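Local coordinates for protein succinylglutamate desuccinylase (Vibrio parahaemolyticus, PDB 2BCO) that probably hydrolyses N-succinylglutamate to succinate and glutamate, the last step of the AST pathway of arginine degradation, as a zinc-dependent enzyme, at residues K54-C60 / A89-I95; V137-Y141 / S207-A213; V176-V182 / F334-L339; F184-I190 / A236-L241. All blocks are in the same frame, centred on the assembly; numbering follows the deposited sequence.

Contact 1 of 4, residues K54-C60 / A89-I95; sequences KNIIISC and ARCLFII
Ile58 and Phe93 form the apolar centre of this parallel pair. Strands 55-60 and 90-95 are the two strands of a beta-alpha-beta unit with helix 68-81 between them, in the zinc-carboxypeptidase-like catalytic domain. Ile58 CD1 lies 3.6 Å from Phe93 CE2 and 4.3 Å from Cys91 SG. Phe93 takes chi1 m, and helix 68-81 packs over this face. Ile57, Leu92 and Ile94 line the other face, which helix 125-141 covers in part. Ile57 CG2 is 4.2 Å from Ile94 CD1. The strand axes approach to 4.6 Å at 14°. The register pairs Asn55 with Arg90 through to Cys60 with Ile95. Backbone hydrogen bonds run Arg90 N to Lys54 O (2.8 Å), Ile56 N to Arg90 O (2.8 Å), Leu92 N to Ile56 O (2.9 Å), Ile58 N to Leu92 O (2.9 Å), Ile94 N to Ile58 O (3.0 Å) and Cys60 N to Ile94 O (2.9 Å). At the polar edge, Asn55 also bonds Thr148, and Arg90 pairs with Glu43. Arg90 NH1 donates to Asn55 OD1 at 2.9 Å.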
loop_
_atom_site.group_PDB
_atom_site.type_symbol
_atom_site.label_atom_id
_atom_site.label_comp_id
_atom_site.label_asym_id
_atom_site.label_seq_id
_atom_site.Cartn_x
_atom_site.Cartn_y
_atom_site.Cartn_z
ATOM N N LYS A 54 12.570 14.529 -0.669
ATOM C CA LYS A 54 11.956 13.272 -0.253
ATOM C C LYS A 54 12.395 12.085 -1.115
ATOM O O LYS A 54 12.707 12.226 -2.301
ATOM C CB LYS A 54 10.429 13.382 -0.290
ATOM C CG LYS A 54 9.862 14.372 0.714
ATOM C CD LYS A 54 8.350 14.294 0.771
ATOM C CE LYS A 54 7.786 15.225 1.832
ATOM N NZ LYS A 54 8.072 16.659 1.537
ATOM N N ASN A 55 12.442 10.918 -0.491
ATOM C CA ASN A 55 12.803 9.690 -1.179
ATOM C C ASN A 55 11.577 8.811 -1.051
ATOM O O ASN A 55 11.359 8.156 -0.035
ATOM C CB ASN A 55 14.026 9.068 -0.517
ATOM C CG ASN A 55 15.262 9.921 -0.698
ATOM O OD1 ASN A 55 15.845 9.961 -1.780
ATOM N ND2 ASN A 55 15.651 10.632 0.352
ATOM N N ILE A 56 10.762 8.833 -2.095
ATOM C CA ILE A 56 9.516 8.088 -2.111
ATOM C C ILE A 56 9.519 6.836 -2.969
ATOM O O ILE A 56 9.814 6.882 -4.163
ATOM C CB ILE A 56 8.359 8.966 -2.623
ATOM C CG1 ILE A 56 8.428 10.357 -1.990
ATOM C CG2 ILE A 56 7.032 8.290 -2.314
ATOM C CD1 ILE A 56 7.396 11.323 -2.550
ATOM N N ILE A 57 9.182 5.717 -2.347
ATOM C CA ILE A 57 9.071 4.462 -3.067
ATOM C C ILE A 57 7.586 4.369 -3.356
ATOM O O ILE A 57 6.771 4.460 -2.449
ATOM C CB ILE A 57 9.459 3.245 -2.206
ATOM C CG1 ILE A 57 10.955 3.273 -1.890
ATOM C CG2 ILE A 57 9.090 1.952 -2.942
ATOM C CD1 ILE A 57 11.394 2.123 -0.991
ATOM N N ILE A 58 7.229 4.220 -4.620
ATOM C CA ILE A 58 5.828 4.111 -4.977
ATOM C C ILE A 58 5.666 2.763 -5.662
ATOM O O ILE A 58 6.005 2.609 -6.827
ATOM C CB ILE A 58 5.413 5.252 -5.932
ATOM C CG1 ILE A 58 5.715 6.610 -5.277
ATOM C CG2 ILE A 58 3.926 5.141 -6.265
ATOM C CD1 ILE A 58 5.677 7.790 -6.246
ATOM N N SER A 59 5.160 1.779 -4.930
ATOM C CA SER A 59 4.984 0.461 -5.512
ATOM C C SER A 59 3.530 0.114 -5.777
ATOM O O SER A 59 2.615 0.587 -5.104
ATOM C CB SER A 59 5.635 -0.615 -4.620
ATOM O OG SER A 59 5.084 -0.643 -3.317
ATOM N N CYS A 60 3.327 -0.706 -6.792
ATOM C CA CYS A 60 1.998 -1.154 -7.140
ATOM C C CYS A 60 2.133 -2.567 -7.670
ATOM O O CYS A 60 3.236 -3.016 -8.001
ATOM C CB CYS A 60 1.389 -0.246 -8.209
ATOM S SG CYS A 60 2.303 -0.218 -9.731
ATOM N N ALA A 89 10.802 15.312 -5.939
ATOM C CA ALA A 89 11.216 14.290 -4.992
ATOM C C ALA A 89 11.845 13.121 -5.734
ATOM O O ALA A 89 11.495 12.844 -6.877
ATOM C CB ALA A 89 10.018 13.810 -4.184
ATOM N N ARG A 90 12.789 12.451 -5.089
ATOM C CA ARG A 90 13.435 11.289 -5.682
ATOM C C ARG A 90 12.428 10.156 -5.498
ATOM O O ARG A 90 11.912 9.961 -4.399
ATOM C CB ARG A 90 14.747 10.995 -4.949
ATOM C CG ARG A 90 15.479 9.750 -5.427
ATOM C CD ARG A 90 16.942 9.793 -5.020
ATOM N NE ARG A 90 17.612 8.514 -5.221
ATOM C CZ ARG A 90 17.747 7.586 -4.280
ATOM N NH1 ARG A 90 17.257 7.789 -3.067
ATOM N NH2 ARG A 90 18.386 6.458 -4.551
ATOM N N CYS A 91 12.129 9.426 -6.569
ATOM C CA CYS A 91 11.152 8.341 -6.494
ATOM C C CYS A 91 11.651 7.024 -7.071
ATOM O O CYS A 91 12.545 6.991 -7.914
ATOM C CB CYS A 91 9.871 8.723 -7.247
ATOM S SG CYS A 91 9.137 10.323 -6.835
ATOM N N LEU A 92 11.054 5.937 -6.603
ATOM C CA LEU A 92 11.376 4.610 -7.095
ATOM C C LEU A 92 10.032 3.966 -7.405
ATOM O O LEU A 92 9.311 3.570 -6.482
ATOM C CB LEU A 92 12.114 3.782 -6.037
ATOM C CG LEU A 92 12.515 2.388 -6.540
ATOM C CD1 LEU A 92 13.553 2.540 -7.635
ATOM C CD2 LEU A 92 13.064 1.535 -5.414
ATOM N N PHE A 93 9.687 3.889 -8.693
ATOM C CA PHE A 93 8.422 3.299 -9.119
ATOM C C PHE A 93 8.587 1.816 -9.339
ATOM O O PHE A 93 9.503 1.361 -10.036
ATOM C CB PHE A 93 7.899 3.952 -10.408
ATOM C CG PHE A 93 7.471 5.393 -10.232
ATOM C CD1 PHE A 93 8.388 6.426 -10.354
ATOM C CD2 PHE A 93 6.154 5.706 -9.917
ATOM C CE1 PHE A 93 8.000 7.765 -10.166
ATOM C CE2 PHE A 93 5.750 7.039 -9.725
ATOM C CZ PHE A 93 6.682 8.069 -9.851
ATOM N N ILE A 94 7.684 1.052 -8.754
ATOM C CA ILE A 94 7.780 -0.377 -8.874
ATOM C C ILE A 94 6.481 -1.029 -9.307
ATOM O O ILE A 94 5.404 -0.708 -8.797
ATOM C CB ILE A 94 8.220 -1.005 -7.517
ATOM C CG1 ILE A 94 9.595 -0.469 -7.107
ATOM C CG2 ILE A 94 8.260 -2.526 -7.620
ATOM C CD1 ILE A 94 10.053 -0.979 -5.747
ATOM N N ILE A 95 6.589 -1.914 -10.286
ATOM C CA ILE A 95 5.453 -2.705 -10.727
ATOM C C ILE A 95 5.977 -4.080 -10.330
ATOM O O ILE A 95 6.747 -4.694 -11.060
ATOM C CB ILE A 95 5.235 -2.671 -12.252
ATOM C CG1 ILE A 95 4.775 -1.287 -12.698
ATOM C CG2 ILE A 95 4.189 -3.713 -12.649
ATOM C CD1 ILE A 95 4.707 -1.136 -14.193
#

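Contact 2 of 4, residues V137-Y141 / S207-A213; sequences VRDFY and SAENYSA
The last turn of helix 125-141 packs against the C-terminal part of helix 203-211 and the residues that follow it. The short axes cross at -58° and come no closer than 11.6 Å, so side chains, two tyrosines above all, fill the gap. Val137 points toward the other segment with chi1 t. Its CG1 sits 3.5 Å from Tyr211 CD2 and 3.9 Å from Ser207 OG. Arg138 adds one contact, its CB lying 3.4 Å from Tyr211 OH. Its guanidinium leads away and forms a salt bridge with Asp139, NH2 to OD1 at 3.1 Å. Tyr141 ends the segment, with its N bonded to Val137 O at 3.0 Å. Its chi1 is m, as is that of Tyr211. Tyr141 CD2 lies 3.6 Å from Tyr211 CB. The two rings meet obliquely, with centroids 5.8 Å apart and planes at 43°. Tyr141 OH reaches to 3.4 Å from Ala213 CB. Ser212, with positive phi, turns the chain out of the helix and brings Ala213 to this position. The contact is plain packing of two helix ends on one face of the central sheet. Beneath it, Val137 and Tyr141 rest on Ile57 of strand 55-60. Tyr141 OH bonds Trp150 O and Ser207 OG bonds His151 ND1, which ties both helices to strand 149-157.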
loop_
_atom_site.group_PDB
_atom_site.type_symbol
_atom_site.label_atom_id
_atom_site.label_comp_id
_atom_site.label_asym_id
_atom_site.label_seq_id
_atom_site.Cartn_x
_atom_site.Cartn_y
_atom_site.Cartn_z
ATOM N N VAL A 137 14.726 -1.760 -1.920
ATOM C CA VAL A 137 14.465 -0.840 -0.829
ATOM C C VAL A 137 15.786 -0.388 -0.234
ATOM O O VAL A 137 16.016 0.810 -0.028
ATOM C CB VAL A 137 13.618 -1.512 0.284
ATOM C CG1 VAL A 137 13.599 -0.636 1.531
ATOM C CG2 VAL A 137 12.203 -1.740 -0.211
ATOM N N ARG A 138 16.650 -1.362 0.038
ATOM C CA ARG A 138 17.953 -1.093 0.612
ATOM C C ARG A 138 18.748 -0.111 -0.248
ATOM O O ARG A 138 19.243 0.899 0.257
ATOM C CB ARG A 138 18.736 -2.398 0.759
ATOM C CG ARG A 138 20.083 -2.252 1.456
ATOM C CD ARG A 138 20.961 -3.451 1.149
ATOM N NE ARG A 138 21.256 -3.546 -0.280
ATOM C CZ ARG A 138 21.854 -4.589 -0.849
ATOM N NH1 ARG A 138 22.215 -5.629 -0.108
ATOM N NH2 ARG A 138 22.100 -4.596 -2.154
ATOM N N ASP A 139 18.859 -0.402 -1.545
ATOM C CA ASP A 139 19.619 0.452 -2.457
ATOM C C ASP A 139 19.065 1.864 -2.591
ATOM O O ASP A 139 19.821 2.827 -2.727
ATOM C CB ASP A 139 19.694 -0.177 -3.852
ATOM C CG ASP A 139 20.553 -1.432 -3.887
ATOM O OD1 ASP A 139 21.191 -1.762 -2.855
ATOM O OD2 ASP A 139 20.590 -2.087 -4.955
ATOM N N PHE A 140 17.745 1.987 -2.560
ATOM C CA PHE A 140 17.114 3.285 -2.699
ATOM C C PHE A 140 17.258 4.159 -1.453
ATOM O O PHE A 140 17.499 5.356 -1.564
ATOM C CB PHE A 140 15.636 3.099 -3.036
ATOM C CG PHE A 140 14.920 4.381 -3.329
ATOM C CD1 PHE A 140 15.219 5.116 -4.475
ATOM C CD2 PHE A 140 13.945 4.861 -2.458
ATOM C CE1 PHE A 140 14.550 6.312 -4.751
ATOM C CE2 PHE A 140 13.270 6.055 -2.723
ATOM C CZ PHE A 140 13.575 6.784 -3.874
ATOM N N TYR A 141 17.105 3.570 -0.272
ATOM C CA TYR A 141 17.222 4.336 0.960
ATOM C C TYR A 141 18.662 4.505 1.439
ATOM O O TYR A 141 18.917 5.264 2.373
ATOM C CB TYR A 141 16.398 3.700 2.087
ATOM C CG TYR A 141 14.897 3.845 1.928
ATOM C CD1 TYR A 141 14.339 5.013 1.401
ATOM C CD2 TYR A 141 14.031 2.837 2.352
ATOM C CE1 TYR A 141 12.947 5.177 1.304
ATOM C CE2 TYR A 141 12.642 2.988 2.264
ATOM C CZ TYR A 141 12.103 4.159 1.739
ATOM O OH TYR A 141 10.731 4.299 1.645
ATOM N N SER A 207 9.375 -1.726 5.066
ATOM C CA SER A 207 10.046 -0.443 4.929
ATOM C C SER A 207 9.974 0.347 6.226
ATOM O O SER A 207 10.935 0.990 6.614
ATOM C CB SER A 207 9.415 0.371 3.795
ATOM O OG SER A 207 9.838 -0.118 2.535
ATOM N N ALA A 208 8.824 0.297 6.891
ATOM C CA ALA A 208 8.646 1.011 8.146
ATOM C C ALA A 208 9.534 0.420 9.241
ATOM O O ALA A 208 10.231 1.148 9.954
ATOM C CB ALA A 208 7.187 0.953 8.574
ATOM N N GLU A 209 9.512 -0.903 9.366
ATOM C CA GLU A 209 10.298 -1.588 10.386
ATOM C C GLU A 209 11.793 -1.545 10.168
ATOM O O GLU A 209 12.549 -1.399 11.121
ATOM C CB GLU A 209 9.865 -3.055 10.508
ATOM C CG GLU A 209 10.751 -3.927 11.424
ATOM C CD GLU A 209 10.872 -3.383 12.845
ATOM O OE1 GLU A 209 9.841 -2.978 13.414
ATOM O OE2 GLU A 209 11.993 -3.373 13.397
ATOM N N ASN A 210 12.227 -1.658 8.922
ATOM C CA ASN A 210 13.655 -1.688 8.647
ATOM C C ASN A 210 14.301 -0.412 8.164
ATOM O O ASN A 210 15.525 -0.338 8.092
ATOM C CB ASN A 210 13.944 -2.808 7.656
ATOM C CG ASN A 210 13.745 -4.170 8.267
ATOM O OD1 ASN A 210 14.502 -4.572 9.142
ATOM N ND2 ASN A 210 12.717 -4.880 7.829
ATOM N N TYR A 211 13.507 0.596 7.825
ATOM C CA TYR A 211 14.098 1.838 7.346
ATOM C C TYR A 211 13.387 3.082 7.854
ATOM O O TYR A 211 13.662 4.187 7.401
ATOM C CB TYR A 211 14.140 1.824 5.817
ATOM C CG TYR A 211 15.041 0.736 5.277
ATOM C CD1 TYR A 211 16.418 0.927 5.192
ATOM C CD2 TYR A 211 14.527 -0.505 4.900
ATOM C CE1 TYR A 211 17.273 -0.093 4.741
ATOM C CE2 TYR A 211 15.374 -1.535 4.450
ATOM C CZ TYR A 211 16.744 -1.319 4.374
ATOM O OH TYR A 211 17.583 -2.313 3.924
ATOM N N SER A 212 12.489 2.889 8.812
ATOM C CA SER A 212 11.742 3.992 9.410
ATOM C C SER A 212 11.041 4.858 8.372
ATOM O O SER A 212 10.947 6.072 8.540
ATOM C CB SER A 212 12.682 4.878 10.238
ATOM O OG SER A 212 13.365 4.112 11.215
ATOM N N ALA A 213 10.551 4.243 7.303
ATOM C CA ALA A 213 9.878 5.008 6.261
ATOM C C ALA A 213 8.439 5.330 6.658
ATOM O O ALA A 213 7.802 4.565 7.372
ATOM C CB ALA A 213 9.896 4.225 4.939
#

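Contact 3 of 4, residues V176-V182 / F334-L339; sequences VRSKALV and FEEGEL
A beta hairpin docks on the N-terminus of helix 179-188. Strands 322-335 and 338-341 form the hairpin, closed by a type I' turn from Glu335 to Glu338. Glu335 N bonds Glu338 O at 2.8 Å, and Glu338 N bonds Glu335 O at 3.0 Å. Glu336 and Gly337 both have positive phi, as this turn requires. Two direct hydrogen bonds join the segments at Arg177. Its N donates to Glu338 OE2 at 3.1 Å, and its O accepts from Leu339 N at 3.0 Å. Glu338 reaches back with chi1 t and chi2 p. Three waters satisfy further groups. One accepts from Val176 N (3.2 Å) and lies 2.7 Å from Glu338 OE1. A second accepts from Arg177 NH1 (2.8 Å) and donates to Leu339 O (2.6 Å). The third accepts from Lys179 N (3.1 Å) and donates to Gly337 O (2.6 Å). The rest of the Arg177 guanidinium bonds Ser196 O and Ser169 OG. Ser178 is the helix N-cap. Its OG accepts from Leu181 N at 3.2 Å and also bonds Gln214. The Phe334 ring completes the join between catalytic domain and hairpin. Val182 CG2 lies 3.5 Å from Phe334 CZ and 4.2 Å from Leu339 CD2. Lys179 CD makes a CH-pi contact over the Phe334 ring face, 4.0 Å from the centroid.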
loop_
_atom_site.group_PDB
_atom_site.type_symbol
_atom_site.label_atom_id
_atom_site.label_comp_id
_atom_site.label_asym_id
_atom_site.label_seq_id
_atom_site.Cartn_x
_atom_site.Cartn_y
_atom_site.Cartn_z
ATOM N N VAL A 176 6.751 6.383 12.367
ATOM C CA VAL A 176 6.452 6.402 10.938
ATOM C C VAL A 176 5.049 6.931 10.653
ATOM O O VAL A 176 4.534 6.794 9.547
ATOM C CB VAL A 176 6.587 4.977 10.339
ATOM C CG1 VAL A 176 7.982 4.433 10.615
ATOM C CG2 VAL A 176 5.535 4.041 10.949
ATOM N N ARG A 177 4.432 7.531 11.660
ATOM C CA ARG A 177 3.092 8.072 11.510
ATOM C C ARG A 177 3.164 9.576 11.711
ATOM O O ARG A 177 2.595 10.114 12.652
ATOM C CB ARG A 177 2.170 7.425 12.532
ATOM C CG ARG A 177 2.022 5.913 12.316
ATOM C CD ARG A 177 1.207 5.257 13.406
ATOM N NE ARG A 177 0.917 3.862 13.095
ATOM C CZ ARG A 177 0.493 2.974 13.988
ATOM N NH1 ARG A 177 0.308 3.337 15.251
ATOM N NH2 ARG A 177 0.258 1.727 13.622
ATOM N N SER A 178 3.855 10.238 10.789
ATOM C CA SER A 178 4.088 11.676 10.837
ATOM C C SER A 178 2.958 12.624 10.441
ATOM O O SER A 178 1.896 12.222 9.948
ATOM C CB SER A 178 5.299 12.014 9.972
ATOM O OG SER A 178 4.979 11.819 8.602
ATOM N N LYS A 179 3.236 13.904 10.655
ATOM C CA LYS A 179 2.320 14.981 10.334
ATOM C C LYS A 179 2.171 15.051 8.812
ATOM O O LYS A 179 1.075 15.206 8.292
ATOM C CB LYS A 179 2.881 16.306 10.864
ATOM C CG LYS A 179 1.979 17.508 10.634
ATOM C CD LYS A 179 0.808 17.485 11.598
ATOM C CE LYS A 179 -0.078 18.695 11.422
ATOM N NZ LYS A 179 -1.189 18.681 12.407
ATOM N N ALA A 180 3.287 14.936 8.098
ATOM C CA ALA A 180 3.250 14.997 6.640
ATOM C C ALA A 180 2.461 13.832 6.052
ATOM O O ALA A 180 1.663 14.024 5.133
ATOM C CB ALA A 180 4.658 15.009 6.083
ATOM N N LEU A 181 2.677 12.626 6.580
ATOM C CA LEU A 181 1.958 11.454 6.084
ATOM C C LEU A 181 0.453 11.607 6.256
ATOM O O LEU A 181 -0.304 11.306 5.338
ATOM C CB LEU A 181 2.408 10.183 6.804
ATOM C CG LEU A 181 1.701 8.920 6.289
ATOM C CD1 LEU A 181 2.196 8.602 4.870
ATOM C CD2 LEU A 181 1.960 7.756 7.208
ATOM N N VAL A 182 0.029 12.063 7.434
ATOM C CA VAL A 182 -1.388 12.264 7.732
ATOM C C VAL A 182 -1.964 13.368 6.855
ATOM O O VAL A 182 -3.072 13.240 6.343
ATOM C CB VAL A 182 -1.605 12.619 9.224
ATOM C CG1 VAL A 182 -3.041 13.082 9.459
ATOM C CG2 VAL A 182 -1.318 11.398 10.082
ATOM N N PHE A 334 -1.460 14.246 18.000
ATOM C CA PHE A 334 -0.059 14.189 17.609
ATOM C C PHE A 334 0.829 14.439 18.823
ATOM O O PHE A 334 0.768 15.503 19.449
ATOM C CB PHE A 334 0.252 15.234 16.533
ATOM C CG PHE A 334 0.108 14.721 15.127
ATOM C CD1 PHE A 334 1.028 13.810 14.607
ATOM C CD2 PHE A 334 -0.963 15.119 14.329
ATOM C CE1 PHE A 334 0.888 13.309 13.308
ATOM C CE2 PHE A 334 -1.115 14.630 13.035
ATOM C CZ PHE A 334 -0.192 13.719 12.520
ATOM N N GLU A 335 1.640 13.448 19.166
ATOM C CA GLU A 335 2.560 13.579 20.277
ATOM C C GLU A 335 3.964 13.497 19.702
ATOM O O GLU A 335 4.381 12.457 19.192
ATOM C CB GLU A 335 2.340 12.472 21.306
ATOM C CG GLU A 335 3.183 12.664 22.569
ATOM C CD GLU A 335 2.844 11.678 23.672
ATOM O OE1 GLU A 335 3.459 11.763 24.757
ATOM O OE2 GLU A 335 1.966 10.815 23.458
ATOM N N GLU A 336 4.682 14.615 19.768
ATOM C CA GLU A 336 6.049 14.694 19.252
ATOM C C GLU A 336 6.121 14.342 17.766
ATOM O O GLU A 336 7.079 13.717 17.314
ATOM C CB GLU A 336 6.969 13.764 20.052
ATOM C CG GLU A 336 7.112 14.138 21.519
ATOM C CD GLU A 336 8.032 15.328 21.735
ATOM O OE1 GLU A 336 7.726 16.430 21.222
ATOM O OE2 GLU A 336 9.069 15.157 22.418
ATOM N N GLY A 337 5.107 14.753 17.012
ATOM C CA GLY A 337 5.084 14.487 15.584
ATOM C C GLY A 337 4.620 13.092 15.197
ATOM O O GLY A 337 4.705 12.710 14.030
ATOM N N GLU A 338 4.130 12.335 16.173
ATOM C CA GLU A 338 3.654 10.976 15.948
ATOM C C GLU A 338 2.155 10.887 16.255
ATOM O O GLU A 338 1.694 11.382 17.289
ATOM C CB GLU A 338 4.429 10.005 16.852
ATOM C CG GLU A 338 3.914 8.565 16.860
ATOM C CD GLU A 338 4.234 7.798 15.572
ATOM O OE1 GLU A 338 3.832 6.627 15.474
ATOM O OE2 GLU A 338 4.885 8.358 14.661
ATOM N N LEU A 339 1.393 10.261 15.364
ATOM C CA LEU A 339 -0.039 10.136 15.597
ATOM C C LEU A 339 -0.283 8.953 16.526
ATOM O O LEU A 339 -0.034 7.803 16.153
ATOM C CB LEU A 339 -0.810 9.934 14.281
ATOM C CG LEU A 339 -2.331 10.033 14.490
ATOM C CD1 LEU A 339 -2.731 11.512 14.604
ATOM C CD2 LEU A 339 -3.089 9.360 13.347
HETATM O O HOH W 1 5.010 4.505 14.243
HETATM O O HOH W 2 0.720 5.423 17.021
HETATM O O HOH W 3 5.703 14.480 12.418
#

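Contact 4 of 4, residues F184-I190 / A236-L241; sequences FLDSAHI and AFDLAL
This is a close helix-helix contact, built on small residues, between the end of helix 179-188 and the N-terminal half of helix 235-245. Both helices lie on one face of the central sheet of the catalytic domain. The short axes run at 133° and approach to 8.4 Å. Ala188 and Phe237 have CA atoms 4.1 Å apart. Ala188 CA is 3.3 Å from Ala240 CB, and the CB atoms of these two alanines are 3.5 Å apart. A Schellman motif ends the first helix here. His189 takes positive phi, His189 N bonds Asp186 O at 3.0 Å, and Ile190 N bonds Leu185 O at 3.1 Å. His189 CD2 then packs 3.6 Å from Ala236 CB. On the sheet side, Phe184 and Phe237, both chi1 t, meet at 4.0 Å between Phe184 CZ and Phe237 CE1. Both also touch Met218 of strand 214-220. Ile190 CD1 lies 4.2 Å from Phe237 CD1. A water donates to Ser187 O at 2.8 Å and to Ala236 O at 2.9 Å.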
loop_
_atom_site.group_PDB
_atom_site.type_symbol
_atom_site.label_atom_id
_atom_site.label_comp_id
_atom_site.label_asym_id
_atom_site.label_seq_id
_atom_site.Cartn_x
_atom_site.Cartn_y
_atom_site.Cartn_z
ATOM N N PHE A 184 -1.017 14.042 4.009
ATOM C CA PHE A 184 -1.105 13.433 2.683
ATOM C C PHE A 184 -2.406 12.669 2.563
ATOM O O PHE A 184 -3.113 12.805 1.567
ATOM C CB PHE A 184 0.064 12.472 2.428
ATOM C CG PHE A 184 -0.055 11.696 1.136
ATOM C CD1 PHE A 184 -0.030 12.351 -0.097
ATOM C CD2 PHE A 184 -0.253 10.321 1.150
ATOM C CE1 PHE A 184 -0.193 11.638 -1.297
ATOM C CE2 PHE A 184 -0.419 9.593 -0.050
ATOM C CZ PHE A 184 -0.393 10.259 -1.270
ATOM N N LEU A 185 -2.714 11.865 3.582
ATOM C CA LEU A 185 -3.945 11.081 3.603
ATOM C C LEU A 185 -5.148 11.997 3.405
ATOM O O LEU A 185 -6.025 11.712 2.590
ATOM C CB LEU A 185 -4.124 10.353 4.943
ATOM C CG LEU A 185 -3.525 8.970 5.276
ATOM C CD1 LEU A 185 -3.829 7.976 4.162
ATOM C CD2 LEU A 185 -2.041 9.086 5.481
ATOM N N ASP A 186 -5.182 13.090 4.167
ATOM C CA ASP A 186 -6.288 14.031 4.107
ATOM C C ASP A 186 -6.380 14.709 2.746
ATOM O O ASP A 186 -7.459 14.810 2.167
ATOM C CB ASP A 186 -6.150 15.071 5.230
ATOM C CG ASP A 186 -6.261 14.451 6.620
ATOM O OD1 ASP A 186 -5.941 15.132 7.611
ATOM O OD2 ASP A 186 -6.676 13.279 6.725
ATOM N N SER A 187 -5.248 15.158 2.226
ATOM C CA SER A 187 -5.252 15.810 0.925
ATOM C C SER A 187 -5.683 14.842 -0.168
ATOM O O SER A 187 -6.339 15.248 -1.126
ATOM C CB SER A 187 -3.864 16.370 0.595
ATOM O OG SER A 187 -3.547 17.446 1.459
ATOM N N ALA A 188 -5.322 13.566 -0.015
ATOM C CA ALA A 188 -5.663 12.537 -0.998
ATOM C C ALA A 188 -7.111 12.115 -0.894
ATOM O O ALA A 188 -7.613 11.422 -1.768
ATOM C CB ALA A 188 -4.764 11.316 -0.826
ATOM N N HIS A 189 -7.775 12.530 0.178
ATOM C CA HIS A 189 -9.176 12.194 0.394
ATOM C C HIS A 189 -9.388 10.722 0.735
ATOM O O HIS A 189 -10.451 10.163 0.454
ATOM C CB HIS A 189 -10.014 12.563 -0.832
ATOM C CG HIS A 189 -10.271 14.030 -0.972
ATOM N ND1 HIS A 189 -9.535 14.982 -0.294
ATOM C CD2 HIS A 189 -11.161 14.717 -1.726
ATOM C CE1 HIS A 189 -9.959 16.184 -0.626
ATOM N NE2 HIS A 189 -10.947 16.054 -1.496
ATOM N N ILE A 190 -8.376 10.102 1.340
ATOM C CA ILE A 190 -8.477 8.704 1.749
ATOM C C ILE A 190 -9.436 8.736 2.935
ATOM O O ILE A 190 -9.175 9.379 3.952
ATOM C CB ILE A 190 -7.104 8.150 2.175
ATOM C CG1 ILE A 190 -6.129 8.280 1.001
ATOM C CG2 ILE A 190 -7.225 6.686 2.583
ATOM C CD1 ILE A 190 -6.475 7.359 -0.198
ATOM N N ALA A 236 -8.837 12.388 -6.669
ATOM C CA ALA A 236 -8.317 13.119 -5.515
ATOM C C ALA A 236 -6.990 12.518 -5.047
ATOM O O ALA A 236 -6.040 13.234 -4.744
ATOM C CB ALA A 236 -9.343 13.102 -4.380
ATOM N N PHE A 237 -6.926 11.198 -4.984
ATOM C CA PHE A 237 -5.690 10.565 -4.573
ATOM C C PHE A 237 -4.552 10.872 -5.549
ATOM O O PHE A 237 -3.446 11.228 -5.138
ATOM C CB PHE A 237 -5.858 9.043 -4.488
ATOM C CG PHE A 237 -4.554 8.308 -4.469
ATOM C CD1 PHE A 237 -3.832 8.178 -3.294
ATOM C CD2 PHE A 237 -4.017 7.788 -5.648
ATOM C CE1 PHE A 237 -2.594 7.544 -3.288
ATOM C CE2 PHE A 237 -2.780 7.155 -5.652
ATOM C CZ PHE A 237 -2.069 7.034 -4.467
ATOM N N ASP A 238 -4.823 10.694 -6.838
ATOM C CA ASP A 238 -3.820 10.911 -7.874
ATOM C C ASP A 238 -3.234 12.321 -7.877
ATOM O O ASP A 238 -2.038 12.501 -8.124
ATOM C CB ASP A 238 -4.423 10.595 -9.247
ATOM C CG ASP A 238 -3.438 10.789 -10.378
ATOM O OD1 ASP A 238 -2.417 10.084 -10.416
ATOM O OD2 ASP A 238 -3.685 11.656 -11.236
ATOM N N LEU A 239 -4.085 13.308 -7.609
ATOM C CA LEU A 239 -3.681 14.711 -7.566
ATOM C C LEU A 239 -2.805 14.927 -6.334
ATOM O O LEU A 239 -1.792 15.621 -6.388
ATOM C CB LEU A 239 -4.923 15.597 -7.487
ATOM C CG LEU A 239 -4.852 17.027 -8.031
ATOM C CD1 LEU A 239 -6.223 17.679 -7.897
ATOM C CD2 LEU A 239 -3.816 17.828 -7.281
ATOM N N ALA A 240 -3.208 14.327 -5.221
ATOM C CA ALA A 240 -2.443 14.448 -3.987
ATOM C C ALA A 240 -1.078 13.786 -4.204
ATOM O O ALA A 240 -0.061 14.292 -3.741
ATOM C CB ALA A 240 -3.187 13.782 -2.832
ATOM N N LEU A 241 -1.058 12.666 -4.924
ATOM C CA LEU A 241 0.193 11.970 -5.194
ATOM C C LEU A 241 1.069 12.780 -6.145
ATOM O O LEU A 241 2.294 12.792 -6.011
ATOM C CB LEU A 241 -0.076 10.576 -5.778
ATOM C CG LEU A 241 1.138 9.720 -6.150
ATOM C CD1 LEU A 241 2.027 9.488 -4.933
ATOM C CD2 LEU A 241 0.646 8.406 -6.695
HETATM O O HOH W 4 -6.478 15.943 -3.809
#

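Contacts 1, 2 and 4 lie within the catalytic domain. Contact 1 is part of the central sheet, and the helices of contacts 2 and 4 pack on its opposite faces. Ile57 CD1 is 3.5 Å from Tyr141 CZ, while Ile58 CD1 is 4.2 Å from Leu241 CD1. Contacts 3 and 4 use the two ends of helix 179-188. Contact 3 also meets contact 2, with Val176 CB 3.2 Å from Ala213 O. Zinc is bound by His63, Glu66 and His155. The Cys60 side chain is about 9 Å from the zinc ion and that of Phe237 about 13 Å. The Ile190 side chain is about 7 Å from that of Glu219, the predicted active-site residue.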